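Local coordinates for protein trichothecene 3-O-acetyltransferase (PDB 2ZBA) that transfers the acetyl group of acetyl coenzyme A to the 3-hydroxyl of trichothecenes, a step in the biosynthesis of mycotoxins such as T-2 toxin, at residues S33-V38 with E118-N123; S49-G54 with P91-K96; K56-T61 with D174-L179. All coordinates share one frame; numbering follows the deposited sequence.

Contact 1 (S33-V38 with E118-N123)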
loop_
_atom_site.group_PDB
_atom_site.type_symbol
_atom_site.label_atom_id
_atom_site.label_comp_id
_atom_site.label_asym_id
_atom_site.label_seq_id
_atom_site.Cartn_x
_atom_site.Cartn_y
_atom_site.Cartn_z
ATOM N N SER A 33 7.009 6.065 5.634
ATOM C CA SER A 33 8.029 6.858 6.330
ATOM C C SER A 33 9.405 6.614 5.750
ATOM O O SER A 33 9.810 5.460 5.581
ATOM C CB SER A 33 8.075 6.534 7.820
ATOM O OG SER A 33 6.865 6.852 8.436
ATOM N N LEU A 34 10.123 7.704 5.475
ATOM C CA LEU A 34 11.500 7.624 4.976
ATOM C C LEU A 34 12.423 8.177 6.049
ATOM O O LEU A 34 12.282 9.334 6.440
ATOM C CB LEU A 34 11.673 8.399 3.671
ATOM C CG LEU A 34 11.141 7.776 2.367
ATOM C CD1 LEU A 34 9.666 7.294 2.456
ATOM C CD2 LEU A 34 11.337 8.737 1.182
ATOM N N VAL A 35 13.345 7.338 6.523
ATOM C CA VAL A 35 14.313 7.693 7.579
ATOM C C VAL A 35 15.717 7.990 7.012
ATOM O O VAL A 35 16.244 7.208 6.209
ATOM C CB VAL A 35 14.412 6.569 8.619
ATOM C CG1 VAL A 35 15.230 7.016 9.851
ATOM C CG2 VAL A 35 12.998 6.096 9.025
ATOM N N TYR A 36 16.303 9.109 7.457
ATOM C CA TYR A 36 17.641 9.576 7.071
ATOM C C TYR A 36 18.464 9.934 8.329
ATOM O O TYR A 36 17.898 10.445 9.304
ATOM C CB TYR A 36 17.568 10.848 6.227
ATOM C CG TYR A 36 16.705 10.809 4.983
ATOM C CD1 TYR A 36 17.272 10.669 3.719
ATOM C CD2 TYR A 36 15.321 10.956 5.075
ATOM C CE1 TYR A 36 16.465 10.648 2.570
ATOM C CE2 TYR A 36 14.516 10.945 3.954
ATOM C CZ TYR A 36 15.075 10.789 2.712
ATOM O OH TYR A 36 14.239 10.771 1.614
ATOM N N PRO A 37 19.796 9.676 8.308
ATOM C CA PRO A 37 20.656 10.200 9.383
ATOM C C PRO A 37 20.869 11.704 9.193
ATOM O O PRO A 37 20.837 12.190 8.061
ATOM C CB PRO A 37 21.982 9.456 9.168
ATOM C CG PRO A 37 22.036 9.199 7.682
ATOM C CD PRO A 37 20.569 8.909 7.307
ATOM N N VAL A 38 21.050 12.436 10.287
ATOM C CA VAL A 38 21.381 13.859 10.208
ATOM C C VAL A 38 22.630 14.099 11.033
ATOM O O VAL A 38 22.654 13.853 12.254
ATOM C CB VAL A 38 20.226 14.780 10.676
ATOM C CG1 VAL A 38 20.700 16.244 10.785
ATOM C CG2 VAL A 38 19.040 14.665 9.732
ATOM N N GLU A 118 7.325 -1.502 15.807
ATOM C CA GLU A 118 7.156 -0.956 17.167
ATOM C C GLU A 118 7.480 0.536 17.250
ATOM O O GLU A 118 6.764 1.307 17.885
ATOM C CB GLU A 118 8.065 -1.744 18.135
ATOM C CG GLU A 118 7.859 -1.464 19.639
ATOM C CD GLU A 118 6.916 -2.459 20.300
HETATM N N MSE A 119 8.552 0.933 16.564
HETATM C CA MSE A 119 9.115 2.277 16.657
HETATM C C MSE A 119 8.578 3.250 15.609
HETATM O O MSE A 119 9.063 4.379 15.483
HETATM C CB MSE A 119 10.645 2.189 16.586
HETATM C CG MSE A 119 11.243 1.413 17.745
HETATM SE SE MSE A 119 13.199 1.495 17.727
ATOM N N PHE A 120 7.586 2.804 14.844
ATOM C CA PHE A 120 6.953 3.669 13.854
ATOM C C PHE A 120 5.468 3.797 14.178
ATOM O O PHE A 120 4.614 3.523 13.331
ATOM C CB PHE A 120 7.148 3.137 12.436
ATOM C CG PHE A 120 8.543 3.279 11.915
ATOM C CD1 PHE A 120 8.920 4.410 11.199
ATOM C CD2 PHE A 120 9.482 2.272 12.127
ATOM C CE1 PHE A 120 10.204 4.546 10.713
ATOM C CE2 PHE A 120 10.776 2.396 11.640
ATOM C CZ PHE A 120 11.142 3.526 10.939
ATOM N N ASP A 121 5.181 4.202 15.418
ATOM C CA ASP A 121 3.820 4.532 15.855
ATOM C C ASP A 121 3.274 5.637 14.967
ATOM O O ASP A 121 3.885 6.690 14.869
ATOM C CB ASP A 121 3.858 4.999 17.311
ATOM C CG ASP A 121 2.482 5.010 17.966
ATOM O OD1 ASP A 121 1.457 5.128 17.261
ATOM O OD2 ASP A 121 2.430 4.889 19.207
ATOM N N GLU A 122 2.140 5.407 14.306
ATOM C CA GLU A 122 1.573 6.422 13.403
ATOM C C GLU A 122 1.193 7.690 14.186
ATOM O O GLU A 122 1.149 8.778 13.641
ATOM C CB GLU A 122 0.331 5.888 12.672
ATOM C CG GLU A 122 -0.899 5.737 13.567
ATOM C CD GLU A 122 -2.163 5.357 12.811
ATOM O OE1 GLU A 122 -2.226 5.556 11.580
ATOM O OE2 GLU A 122 -3.097 4.861 13.464
ATOM N N ASN A 123 0.923 7.512 15.471
ATOM C CA ASN A 123 0.524 8.591 16.344
ATOM C C ASN A 123 1.717 9.514 16.580
ATOM O O ASN A 123 1.572 10.745 16.691
ATOM C CB ASN A 123 -0.042 7.995 17.637
ATOM C CG ASN A 123 -1.304 7.125 17.385
ATOM O OD1 ASN A 123 -1.348 5.941 17.744
ATOM N ND2 ASN A 123 -2.319 7.715 16.766
#
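The ring of Phe120 is met at its edge, in plane, by the CG2 methyl of Val35, while the CB of Ser33 comes to the same ring obliquely. The methyl lies beside the far end of the ring, outside its edge: Val35 CG2 is 3.6 Å from Phe120 CE1. Further back along the ring, Ser33 CB lies 4.1 Å from Phe120 CD1. Ser33 and Val35 are alternate residues of strand 29-37, so both CB atoms leave the same face of the mixed sheet and point to segment 118-123. In Phe120 CG stands opposite the carbonyl carbon (chi1 -72°), and the ring reaches the strand although the closest CA atoms, those of Ser33 and Phe120, are 8.2 Å apart. Leu110 of helix 107-113 and Arg409 of strand 407-409 also touch Phe120, and Ile107 and Ile158 touch Val35. The hydroxyl of Ser33 is hydrogen-bonded to Thr160 OG1 on the adjacent strand.

The contact packs the loop leading into helix 122-125 on a face of the mixed sheet, in the N-terminal part of this BAHD-superfamily enzyme and away from the ligand and metal sites. Asp121 is the N-cap of this helix: Asn123 N donates to Asp121 OD1 over 3.0 Å, meeting the oxygen from above the carboxylate plane. The buried Glu122 that follows pairs with Lys129 and accepts from Gln31 of strand 29-37. Between the segments the contact is apolar, van der Waals packing of a methyl and a methylene on one buried ring, while the Ser33 hydroxyl and the Glu122 carboxylate are bonded to residues outside it.

Contact 2 (S49-G54 with P91-K96)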
loop_
_atom_site.group_PDB
_atom_site.type_symbol
_atom_site.label_atom_id
_atom_site.label_comp_id
_atom_site.label_asym_id
_atom_site.label_seq_id
_atom_site.Cartn_x
_atom_site.Cartn_y
_atom_site.Cartn_z
ATOM N N SER A 49 13.105 24.194 4.965
ATOM C CA SER A 49 12.994 25.182 3.883
ATOM C C SER A 49 13.018 24.547 2.499
ATOM O O SER A 49 12.270 24.962 1.599
ATOM C CB SER A 49 14.094 26.241 3.996
ATOM O OG SER A 49 13.824 27.128 5.068
ATOM N N THR A 50 13.884 23.555 2.327
ATOM C CA THR A 50 14.006 22.819 1.074
ATOM C C THR A 50 12.708 22.064 0.734
ATOM O O THR A 50 12.301 22.029 -0.426
ATOM C CB THR A 50 15.185 21.842 1.144
ATOM O OG1 THR A 50 16.352 22.562 1.551
ATOM C CG2 THR A 50 15.431 21.148 -0.198
ATOM N N LEU A 51 12.062 21.478 1.742
ATOM C CA LEU A 51 10.820 20.745 1.496
ATOM C C LEU A 51 9.663 21.697 1.204
ATOM O O LEU A 51 8.862 21.448 0.298
ATOM C CB LEU A 51 10.484 19.799 2.655
ATOM C CG LEU A 51 9.173 18.982 2.576
ATOM C CD1 LEU A 51 9.069 18.102 1.298
ATOM C CD2 LEU A 51 9.034 18.143 3.823
ATOM N N GLU A 52 9.594 22.794 1.961
ATOM C CA GLU A 52 8.583 23.829 1.752
ATOM C C GLU A 52 8.583 24.348 0.316
ATOM O O GLU A 52 7.519 24.581 -0.264
ATOM C CB GLU A 52 8.791 25.001 2.719
ATOM C CG GLU A 52 8.494 24.701 4.196
ATOM C CD GLU A 52 8.973 25.824 5.121
ATOM O OE1 GLU A 52 9.789 26.663 4.671
ATOM O OE2 GLU A 52 8.539 25.873 6.293
ATOM N N GLU A 53 9.781 24.517 -0.242
ATOM C CA GLU A 53 9.969 25.063 -1.593
ATOM C C GLU A 53 9.645 24.060 -2.693
ATOM O O GLU A 53 9.133 24.438 -3.757
ATOM C CB GLU A 53 11.403 25.586 -1.771
ATOM C CG GLU A 53 11.661 26.896 -1.054
ATOM C CD GLU A 53 11.243 28.109 -1.872
ATOM O OE1 GLU A 53 10.039 28.441 -1.865
ATOM N N GLY A 54 9.962 22.792 -2.441
ATOM C CA GLY A 54 9.536 21.708 -3.310
ATOM C C GLY A 54 8.018 21.570 -3.341
ATOM O O GLY A 54 7.435 21.343 -4.405
ATOM N N PRO A 91 0.194 21.241 -0.094
ATOM C CA PRO A 91 -0.060 20.119 0.811
ATOM C C PRO A 91 0.427 20.453 2.220
ATOM O O PRO A 91 1.557 20.926 2.397
ATOM C CB PRO A 91 0.786 18.987 0.218
ATOM C CG PRO A 91 0.852 19.287 -1.246
ATOM C CD PRO A 91 0.930 20.813 -1.305
ATOM N N ARG A 92 -0.427 20.206 3.208
ATOM C CA ARG A 92 -0.145 20.589 4.577
ATOM C C ARG A 92 1.091 19.864 5.101
ATOM O O ARG A 92 1.188 18.636 5.010
ATOM C CB ARG A 92 -1.354 20.310 5.468
ATOM C CG ARG A 92 -1.513 21.321 6.615
ATOM C CD ARG A 92 -2.935 21.349 7.154
ATOM N NE ARG A 92 -3.235 20.149 7.935
ATOM N N LEU A 93 2.044 20.635 5.626
ATOM C CA LEU A 93 3.236 20.061 6.230
ATOM C C LEU A 93 3.271 20.330 7.727
ATOM O O LEU A 93 3.182 21.492 8.153
ATOM C CB LEU A 93 4.510 20.592 5.554
ATOM C CG LEU A 93 5.833 20.352 6.308
ATOM C CD1 LEU A 93 6.300 18.893 6.241
ATOM C CD2 LEU A 93 6.925 21.310 5.843
ATOM N N VAL A 94 3.402 19.256 8.513
ATOM C CA VAL A 94 3.646 19.335 9.961
ATOM C C VAL A 94 5.146 19.127 10.222
ATOM O O VAL A 94 5.762 18.205 9.678
ATOM C CB VAL A 94 2.816 18.276 10.766
ATOM C CG1 VAL A 94 3.136 18.318 12.273
ATOM C CG2 VAL A 94 1.321 18.460 10.549
ATOM N N VAL A 95 5.729 20.002 11.041
ATOM C CA VAL A 95 7.117 19.854 11.485
ATOM C C VAL A 95 7.105 19.509 12.972
ATOM O O VAL A 95 6.673 20.315 13.805
ATOM C CB VAL A 95 7.935 21.136 11.213
ATOM C CG1 VAL A 95 9.361 21.015 11.789
ATOM C CG2 VAL A 95 7.990 21.432 9.714
ATOM N N LYS A 96 7.563 18.310 13.302
ATOM C CA LYS A 96 7.523 17.811 14.675
ATOM C C LYS A 96 8.925 17.413 15.171
ATOM O O LYS A 96 9.593 16.585 14.558
ATOM C CB LYS A 96 6.560 16.626 14.755
ATOM C CG LYS A 96 5.967 16.320 16.131
ATOM C CD LYS A 96 4.820 15.316 15.978
ATOM C CE LYS A 96 4.273 14.805 17.309
ATOM N NZ LYS A 96 4.616 13.377 17.615
#
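Leu93 puts one methyl against each of two successive helix residues. Its CD1 is 3.7 Å from Leu51 CD2, the closest approach between the segments, and its CD2 is 4.1 Å from Glu52 CG. The two leucine side chains meet at a slant, whereas the glutamate chain passes Leu93 at about a right angle and offers its aliphatic part. In both leucines CG lies opposite the backbone N (chi1 178° in Leu51 and 165° in Leu93), which extends each branched end toward the other segment. Glu52 runs on extended beyond CG, and its carboxylate continues beyond the contact; the touching atom is CG.

Further neighbours pack on both sides. Leu51 also rests on Leu180 and Cys184 of helix 170-184 and on Phe400, so its buried side chain joins three parts of the fold. Leu93 is touched in addition by Leu55, one turn further along helix 44-61. Within the helix, backbone bonds such as Glu53 N to Ser49 O, 3.1 Å, hold the spacing of the residues that face the strand. The strand 92-97 is an outermost one of its mixed sheet and is bonded on one side to strand 146-153, Val94 pairing with Leu148 and Leu150.

Helix 44-61 thus covers the border of the sheet. The contact is apolar at its centre and grades into a charged side chain at the exposed margin: Leu51 is buried and Leu93 partly exposed, and the aliphatic part of Glu52 adds to the cover over Leu93 while the residue itself is exposed.

Contact 3 (K56-T61 with D174-L179); sequences KRLSQT and DAIIRL
Leu58 joins two helices, 44-61 and 170-184, in a helix-helix packing within the N-terminal part of this BAHD-superfamily acyltransferase. Its apolar contacts run through both methyls. The CD1 methyl of Leu58 reaches Leu179, lying 3.8 Å from its CB and 3.7 Å from its carbonyl carbon, so that it rests on the backbone of the second helix as much as on its side chain. The other methyl, CD2, faces Ile176 one turn earlier, more loosely, at 4.3 Å from CG2. With CG opposite the backbone N (chi1 -169°), the leucine reaches out from its own helix and spreads its two branches over residues i and i+3 of the other. Leu58 and Leu179 are also the residues whose CA atoms come nearest, 7.3 Å apart. All three side chains are buried; beyond Leu58, Leu179 packs against Glu193 and Met197 of helix 191-197, which brings a third helix onto Leu179.

Charged and polar interactions run within each helix or to other parts of the chain. In helix 170-184 Arg178 and Asp174 are one turn apart and form a salt bridge. Asp174 has further partners, Tyr396 OH on OD1 and Gly392 N on OD2, so a carboxylate in a buried position has several partners, which probably favours its charged form. Arg57 ties the helices in another way, through NH1 to the carbonyl oxygen of Ala183 in helix 170-184.

At the end of helix 44-61 the main-chain bond from Thr61 N to Arg57 O is weak. There the hydroxyl of Thr61 turns back on the preceding turn, where Thr61 OG1 donates to Arg57 O over 3.3 Å, with a C=O...O angle of 160°.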
loop_
_atom_site.group_PDB
_atom_site.type_symbol
_atom_site.label_atom_id
_atom_site.label_comp_id
_atom_site.label_asym_id
_atom_site.label_seq_id
_atom_site.Cartn_x
_atom_site.Cartn_y
_atom_site.Cartn_z
ATOM N N LYS A 56 5.859 23.996 -2.829
ATOM C CA LYS A 56 5.348 25.114 -3.636
ATOM C C LYS A 56 5.510 24.861 -5.130
ATOM O O LYS A 56 4.585 25.105 -5.912
ATOM C CB LYS A 56 6.035 26.429 -3.259
ATOM C CG LYS A 56 5.681 26.947 -1.862
ATOM N N ARG A 57 6.694 24.377 -5.504
ATOM C CA ARG A 57 7.060 24.101 -6.892
ATOM C C ARG A 57 6.155 23.046 -7.530
ATOM O O ARG A 57 5.717 23.208 -8.675
ATOM C CB ARG A 57 8.536 23.672 -6.973
ATOM C CG ARG A 57 9.196 23.932 -8.337
ATOM C CD ARG A 57 10.729 24.031 -8.255
ATOM N NE ARG A 57 11.157 25.246 -7.561
ATOM C CZ ARG A 57 11.918 25.295 -6.469
ATOM N NH1 ARG A 57 12.391 24.188 -5.892
ATOM N NH2 ARG A 57 12.217 26.480 -5.952
ATOM N N LEU A 58 5.892 21.974 -6.779
ATOM C CA LEU A 58 4.967 20.904 -7.186
ATOM C C LEU A 58 3.525 21.410 -7.320
ATOM O O LEU A 58 2.874 21.155 -8.337
ATOM C CB LEU A 58 5.029 19.733 -6.195
ATOM C CG LEU A 58 4.318 18.437 -6.608
ATOM C CD1 LEU A 58 5.196 17.654 -7.570
ATOM C CD2 LEU A 58 3.970 17.614 -5.370
ATOM N N SER A 59 3.053 22.142 -6.313
ATOM C CA SER A 59 1.722 22.785 -6.339
ATOM C C SER A 59 1.500 23.821 -7.436
ATOM O O SER A 59 0.355 24.065 -7.814
ATOM C CB SER A 59 1.400 23.446 -5.000
ATOM O OG SER A 59 1.457 22.514 -3.938
ATOM N N GLN A 60 2.572 24.447 -7.926
ATOM C CA GLN A 60 2.464 25.445 -9.000
ATOM C C GLN A 60 2.244 24.771 -10.342
ATOM O O GLN A 60 1.449 25.239 -11.168
ATOM C CB GLN A 60 3.699 26.356 -9.047
ATOM C CG GLN A 60 3.827 27.312 -7.863
ATOM C CD GLN A 60 5.015 28.282 -7.997
ATOM O OE1 GLN A 60 6.071 27.945 -8.549
ATOM N N THR A 61 2.940 23.660 -10.557
ATOM C CA THR A 61 2.757 22.879 -11.766
ATOM C C THR A 61 1.445 22.080 -11.705
ATOM O O THR A 61 0.727 22.011 -12.704
ATOM C CB THR A 61 3.971 21.954 -12.016
ATOM O OG1 THR A 61 5.175 22.709 -11.842
ATOM C CG2 THR A 61 3.950 21.362 -13.428
ATOM N N ASP A 174 3.582 7.107 -4.632
ATOM C CA ASP A 174 5.009 7.034 -4.951
ATOM C C ASP A 174 5.387 7.925 -6.129
ATOM O O ASP A 174 6.420 8.590 -6.095
ATOM C CB ASP A 174 5.409 5.582 -5.249
ATOM C CG ASP A 174 6.873 5.436 -5.612
ATOM O OD1 ASP A 174 7.757 5.870 -4.824
ATOM O OD2 ASP A 174 7.137 4.869 -6.686
ATOM N N ALA A 175 4.568 7.914 -7.176
ATOM C CA ALA A 175 4.769 8.783 -8.336
ATOM C C ALA A 175 4.762 10.257 -7.943
ATOM O O ALA A 175 5.603 11.041 -8.402
ATOM C CB ALA A 175 3.706 8.503 -9.413
ATOM N N ILE A 176 3.804 10.636 -7.098
ATOM C CA ILE A 176 3.718 12.012 -6.601
ATOM C C ILE A 176 4.943 12.346 -5.756
ATOM O O ILE A 176 5.520 13.423 -5.894
ATOM C CB ILE A 176 2.418 12.259 -5.782
ATOM C CG1 ILE A 176 1.177 12.231 -6.693
ATOM C CG2 ILE A 176 2.485 13.584 -5.010
ATOM C CD1 ILE A 176 -0.144 12.233 -5.895
ATOM N N ILE A 177 5.323 11.419 -4.883
ATOM C CA ILE A 177 6.494 11.589 -4.022
ATOM C C ILE A 177 7.802 11.720 -4.834
ATOM O O ILE A 177 8.654 12.567 -4.520
ATOM C CB ILE A 177 6.589 10.446 -2.973
ATOM C CG1 ILE A 177 5.370 10.486 -2.044
ATOM C CG2 ILE A 177 7.876 10.577 -2.142
ATOM C CD1 ILE A 177 5.263 9.309 -1.072
ATOM N N ARG A 178 7.939 10.900 -5.882
ATOM C CA ARG A 178 9.051 11.005 -6.831
ATOM C C ARG A 178 9.133 12.413 -7.420
ATOM O O ARG A 178 10.214 13.021 -7.452
ATOM C CB ARG A 178 8.893 9.955 -7.938
ATOM C CG ARG A 178 10.029 9.846 -8.950
ATOM C CD ARG A 178 9.662 8.812 -10.027
ATOM N NE ARG A 178 9.556 7.464 -9.471
ATOM C CZ ARG A 178 8.472 6.683 -9.490
ATOM N NH1 ARG A 178 7.339 7.080 -10.078
ATOM N NH2 ARG A 178 8.538 5.475 -8.928
ATOM N N LEU A 179 7.983 12.952 -7.840
ATOM C CA LEU A 179 7.918 14.295 -8.425
ATOM C C LEU A 179 8.175 15.425 -7.421
ATOM O O LEU A 179 8.734 16.461 -7.784
ATOM C CB LEU A 179 6.598 14.530 -9.189
ATOM C CG LEU A 179 6.346 13.695 -10.459
ATOM C CD1 LEU A 179 5.092 14.163 -11.136
ATOM C CD2 LEU A 179 7.513 13.699 -11.464
#

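Contacts 2 and 3 use successive parts of helix 44-61: in contact 2 it lies against edge strand 92-97, in contact 3 against helix 170-184. They touch where Pro91 CD comes 3.2 Å from Ser59 OG. Contact 1 belongs to the same mixed sheet as contact 2 but to an inner strand, 29-37, which directly precedes the shared helix in the chain. Contacts 1 and 3 are buried, contact 1 aromatic against aliphatic, contact 3 aliphatic, with one methyl also on a main-chain carbonyl. Contact 2 is only partly buried and includes an exposed glutamate. The centres of contacts 2 and 3 are about 12 Å apart, those of contacts 1 and 3 about 22 Å.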